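Local coordinates for aerobic respiration control sensor protein ArcB (Escherichia coli, PDB 2A0B), which relays phosphoryl groups as a membrane sensor kinase to the regulator ArcA for anaerobic repression, this chain being its histidine-containing phosphotransfer (HPt) domain, at residues K56-K67 with Q83-E94. Numbering follows the deposited sequence.
Sequences KKGIVEEGHKIK and QQIQSPDLPAWE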
loop_
_atom_site.group_PDB
_atom_site.type_symbol
_atom_site.label_atom_id
_atom_site.label_comp_id
_atom_site.label_asym_id
_atom_site.label_seq_id
_atom_site.Cartn_x
_atom_site.Cartn_y
_atom_site.Cartn_z
ATOM N N LYS A 56 10.217 0.723 17.236
ATOM C CA LYS A 56 9.464 -0.409 16.779
ATOM C C LYS A 56 7.947 -0.186 16.828
ATOM O O LYS A 56 7.290 -0.507 15.833
ATOM C CB LYS A 56 9.835 -1.684 17.552
ATOM C CG LYS A 56 8.953 -2.851 17.156
ATOM C CD LYS A 56 9.029 -3.984 18.165
ATOM C CE LYS A 56 9.840 -5.115 17.577
ATOM N NZ LYS A 56 9.980 -6.241 18.564
ATOM N N LYS A 57 7.449 0.429 17.893
ATOM C CA LYS A 57 6.004 0.688 17.972
ATOM C C LYS A 57 5.585 1.657 16.862
ATOM O O LYS A 57 4.496 1.486 16.305
ATOM C CB LYS A 57 5.626 1.208 19.356
ATOM C CG LYS A 57 4.306 1.954 19.448
ATOM C CD LYS A 57 3.772 2.014 20.882
ATOM C CE LYS A 57 2.765 3.157 20.998
ATOM N NZ LYS A 57 1.353 2.680 20.985
ATOM N N GLY A 58 6.392 2.657 16.598
ATOM C CA GLY A 58 6.137 3.673 15.567
ATOM C C GLY A 58 6.103 3.033 14.196
ATOM O O GLY A 58 5.253 3.280 13.337
ATOM N N ILE A 59 7.081 2.133 13.897
ATOM C CA ILE A 59 7.093 1.432 12.643
ATOM C C ILE A 59 5.895 0.519 12.470
ATOM O O ILE A 59 5.271 0.528 11.401
ATOM C CB ILE A 59 8.371 0.527 12.492
ATOM C CG1 ILE A 59 9.620 1.416 12.520
ATOM C CG2 ILE A 59 8.278 -0.364 11.266
ATOM C CD1 ILE A 59 10.865 0.497 12.673
ATOM N N VAL A 60 5.502 -0.243 13.477
ATOM C CA VAL A 60 4.388 -1.168 13.367
ATOM C C VAL A 60 3.086 -0.336 13.215
ATOM O O VAL A 60 2.255 -0.804 12.448
ATOM C CB VAL A 60 4.349 -2.042 14.645
ATOM C CG1 VAL A 60 3.053 -2.838 14.757
ATOM C CG2 VAL A 60 5.555 -3.002 14.611
ATOM N N GLU A 61 2.973 0.747 13.933
ATOM C CA GLU A 61 1.724 1.546 13.847
ATOM C C GLU A 61 1.522 2.154 12.466
ATOM O O GLU A 61 0.448 2.072 11.863
ATOM C CB GLU A 61 1.744 2.645 14.917
ATOM C CG GLU A 61 0.928 2.246 16.136
ATOM C CD GLU A 61 1.380 2.897 17.427
ATOM O OE1 GLU A 61 2.043 3.957 17.361
ATOM O OE2 GLU A 61 1.086 2.345 18.518
ATOM N N GLU A 62 2.621 2.637 11.863
ATOM C CA GLU A 62 2.530 3.236 10.525
ATOM C C GLU A 62 2.332 2.161 9.508
ATOM O O GLU A 62 1.602 2.292 8.474
ATOM C CB GLU A 62 3.748 4.143 10.263
ATOM C CG GLU A 62 3.486 5.165 9.171
ATOM C CD GLU A 62 2.499 6.255 9.592
ATOM O OE1 GLU A 62 2.070 6.311 10.755
ATOM O OE2 GLU A 62 2.160 7.061 8.708
ATOM N N GLY A 63 2.983 0.972 9.651
ATOM C CA GLY A 63 2.739 -0.141 8.760
ATOM C C GLY A 63 1.200 -0.501 8.705
ATOM O O GLY A 63 0.701 -0.785 7.674
ATOM N N HIS A 64 0.623 -0.573 9.906
ATOM C CA HIS A 64 -0.822 -0.915 9.993
ATOM C C HIS A 64 -1.659 0.163 9.301
ATOM O O HIS A 64 -2.636 -0.268 8.627
ATOM C CB HIS A 64 -1.119 -0.898 11.500
ATOM C CG HIS A 64 -2.565 -1.289 11.789
ATOM N ND1 HIS A 64 -3.077 -2.524 11.560
ATOM C CD2 HIS A 64 -3.563 -0.478 12.256
ATOM C CE1 HIS A 64 -4.396 -2.525 11.916
ATOM N NE2 HIS A 64 -4.645 -1.314 12.327
ATOM N N LYS A 65 -1.307 1.402 9.464
ATOM C CA LYS A 65 -2.076 2.478 8.790
ATOM C C LYS A 65 -2.005 2.333 7.278
ATOM O O LYS A 65 -3.009 2.356 6.547
ATOM C CB LYS A 65 -1.569 3.808 9.270
ATOM C CG LYS A 65 -2.406 5.060 9.022
ATOM C CD LYS A 65 -1.616 6.311 9.401
ATOM C CE LYS A 65 -1.264 6.299 10.879
ATOM N NZ LYS A 65 -0.409 7.451 11.279
ATOM N N ILE A 66 -0.756 2.084 6.769
ATOM C CA ILE A 66 -0.680 1.902 5.313
ATOM C C ILE A 66 -1.357 0.692 4.848
ATOM O O ILE A 66 -1.934 0.643 3.723
ATOM C CB ILE A 66 0.877 1.878 4.965
ATOM C CG1 ILE A 66 1.453 3.253 5.178
ATOM C CG2 ILE A 66 1.046 1.438 3.526
ATOM C CD1 ILE A 66 3.004 3.229 5.296
ATOM N N LYS A 67 -1.350 -0.487 5.508
ATOM C CA LYS A 67 -1.967 -1.714 5.182
ATOM C C LYS A 67 -3.519 -1.415 4.927
ATOM O O LYS A 67 -4.001 -1.886 3.934
ATOM C CB LYS A 67 -1.820 -2.751 6.297
ATOM C CG LYS A 67 -2.525 -4.041 5.967
ATOM C CD LYS A 67 -2.628 -5.005 7.134
ATOM C CE LYS A 67 -3.438 -6.253 6.770
ATOM N NZ LYS A 67 -3.651 -7.003 8.064
ATOM N N GLN A 83 1.456 -5.387 5.809
ATOM C CA GLN A 83 1.220 -6.515 6.729
ATOM C C GLN A 83 2.566 -7.022 7.280
ATOM O O GLN A 83 2.700 -7.181 8.499
ATOM C CB GLN A 83 0.452 -7.610 6.023
ATOM C CG GLN A 83 0.401 -8.912 6.809
ATOM C CD GLN A 83 -0.441 -8.787 8.052
ATOM O OE1 GLN A 83 -1.176 -7.823 8.239
ATOM N NE2 GLN A 83 -0.342 -9.766 8.967
ATOM N N GLN A 84 3.543 -7.173 6.352
ATOM C CA GLN A 84 4.864 -7.630 6.879
ATOM C C GLN A 84 5.470 -6.624 7.805
ATOM O O GLN A 84 5.967 -6.991 8.903
ATOM C CB GLN A 84 5.809 -7.857 5.670
ATOM C CG GLN A 84 5.405 -9.036 4.828
ATOM C CD GLN A 84 6.003 -9.055 3.429
ATOM O OE1 GLN A 84 5.590 -9.862 2.609
ATOM N NE2 GLN A 84 6.877 -8.151 3.040
ATOM N N ILE A 85 5.476 -5.316 7.549
ATOM C CA ILE A 85 5.993 -4.266 8.364
ATOM C C ILE A 85 5.365 -4.224 9.759
ATOM O O ILE A 85 5.993 -3.993 10.772
ATOM C CB ILE A 85 5.891 -2.874 7.681
ATOM C CG1 ILE A 85 6.856 -2.921 6.451
ATOM C CG2 ILE A 85 6.274 -1.743 8.568
ATOM C CD1 ILE A 85 6.667 -1.812 5.432
ATOM N N GLN A 86 4.024 -4.523 9.794
ATOM C CA GLN A 86 3.430 -4.502 11.140
ATOM C C GLN A 86 3.516 -5.837 11.798
ATOM O O GLN A 86 2.830 -6.015 12.856
ATOM C CB GLN A 86 1.933 -4.019 11.011
ATOM C CG GLN A 86 1.043 -5.016 10.380
ATOM C CD GLN A 86 -0.466 -4.971 10.698
ATOM O OE1 GLN A 86 -1.002 -3.895 10.822
ATOM N NE2 GLN A 86 -1.099 -6.112 10.785
ATOM N N SER A 87 4.374 -6.800 11.417
ATOM C CA SER A 87 4.396 -8.129 12.007
ATOM C C SER A 87 5.769 -8.467 12.644
ATOM O O SER A 87 6.431 -9.327 12.049
ATOM C CB SER A 87 4.020 -9.180 10.994
ATOM O OG SER A 87 2.698 -9.063 10.538
ATOM N N PRO A 88 6.082 -7.902 13.769
ATOM C CA PRO A 88 7.391 -8.115 14.428
ATOM C C PRO A 88 7.490 -9.520 14.968
ATOM O O PRO A 88 8.615 -9.921 15.343
ATOM C CB PRO A 88 7.536 -7.045 15.473
ATOM C CG PRO A 88 6.118 -6.651 15.794
ATOM C CD PRO A 88 5.349 -6.851 14.527
ATOM N N ASP A 89 6.467 -10.355 14.935
ATOM C CA ASP A 89 6.496 -11.749 15.288
ATOM C C ASP A 89 7.237 -12.594 14.253
ATOM O O ASP A 89 7.587 -13.750 14.499
ATOM C CB ASP A 89 5.062 -12.300 15.438
ATOM C CG ASP A 89 4.171 -12.020 14.219
ATOM O OD1 ASP A 89 3.830 -10.847 14.017
ATOM O OD2 ASP A 89 3.773 -12.939 13.509
ATOM N N LEU A 90 7.444 -12.082 13.040
ATOM C CA LEU A 90 8.071 -12.847 11.973
ATOM C C LEU A 90 9.576 -12.955 12.275
ATOM O O LEU A 90 10.166 -12.004 12.694
ATOM C CB LEU A 90 7.896 -12.033 10.657
ATOM C CG LEU A 90 6.480 -12.006 10.064
ATOM C CD1 LEU A 90 6.454 -11.066 8.844
ATOM C CD2 LEU A 90 5.944 -13.347 9.683
ATOM N N PRO A 91 10.074 -14.163 12.100
ATOM C CA PRO A 91 11.537 -14.349 12.326
ATOM C C PRO A 91 12.409 -13.392 11.523
ATOM O O PRO A 91 13.482 -12.957 11.986
ATOM C CB PRO A 91 11.753 -15.765 11.818
ATOM C CG PRO A 91 10.453 -16.469 11.860
ATOM C CD PRO A 91 9.402 -15.377 11.666
ATOM N N ALA A 92 12.024 -13.076 10.289
ATOM C CA ALA A 92 12.820 -12.180 9.433
ATOM C C ALA A 92 12.599 -10.709 9.650
ATOM O O ALA A 92 13.146 -9.807 9.040
ATOM C CB ALA A 92 12.499 -12.521 7.986
ATOM N N TRP A 93 11.668 -10.278 10.576
ATOM C CA TRP A 93 11.353 -8.878 10.724
ATOM C C TRP A 93 12.491 -7.922 10.966
ATOM O O TRP A 93 12.711 -6.921 10.327
ATOM C CB TRP A 93 10.230 -8.672 11.824
ATOM C CG TRP A 93 9.665 -7.283 11.882
ATOM C CD1 TRP A 93 8.532 -6.868 11.153
ATOM C CD2 TRP A 93 10.087 -6.159 12.606
ATOM N NE1 TRP A 93 8.304 -5.565 11.485
ATOM C CE2 TRP A 93 9.199 -5.044 12.352
ATOM C CE3 TRP A 93 11.133 -5.899 13.514
ATOM C CZ2 TRP A 93 9.389 -3.822 12.947
ATOM C CZ3 TRP A 93 11.290 -4.662 14.087
ATOM C CH2 TRP A 93 10.432 -3.583 13.804
ATOM N N GLU A 94 13.376 -8.253 11.964
ATOM C CA GLU A 94 14.475 -7.348 12.242
ATOM C C GLU A 94 15.452 -7.274 11.023
ATOM O O GLU A 94 15.914 -6.149 10.811
ATOM C CB GLU A 94 15.253 -7.925 13.456
ATOM C CG GLU A 94 14.574 -7.637 14.786
ATOM C CD GLU A 94 14.738 -6.242 15.331
ATOM O OE1 GLU A 94 15.609 -5.460 14.893
ATOM O OE2 GLU A 94 13.989 -5.842 16.266
#
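Gln86, the first residue beyond helix 76-85, reaches the phosphorylation-site histidine, His64, on helix 56-72 of the four-helix bundle of this HPt domain. The hollow that lets the two segments close together is Gly63: Ile85 CG2 lies 3.9 Å from its CA, where a CB would clash with that methyl. The same methyl meets Ile59 CG2 at 3.6 Å, the two isoleucines crossing at about a right angle; the Ile85 side chain packs as well on Trp100 and Met104 of helix 93-122. Next along, Val60 is the bump: its CG1 packs against Gln86 O and CA and its CG2 sits against Pro88 CD and CG. Pro88 in turn places CB over the centre of one face of the Trp93 indole, 3.9 Å above its plane. Lys56, its chain bent at chi3 (-106°), lays CG near Trp93 CH2 and brings CE to 3.7 Å from Pro88 CB, so its aliphatic part packs on Pro88 and the outer end of the indole. Trp93 NE1 donates to Ile85 O at 2.9 Å, pinning the indole to the helix end. At the far end the contact turns polar. Lys67 runs extended alongside Gln83 and gives NZ to Gln83 OE1 from above the carbonyl plane; with an alanine in its place, that oxygen is likely to lose its ammonium donor and the amide to be freer to swing. Gln86 sets CG between its backbone N and carbonyl carbon (chi1 71°), then extends toward His64, with CB 3.5 Å from Val60 O. Its amide lies nearly coplanar with the imidazole, 14° apart, and a hydrogen bond that probably limits rotation of the phosphorylatable ring joins them: His64 ND1 donates to Gln86 OE1 at 2.6 Å, within both the ring plane and the carbonyl plane.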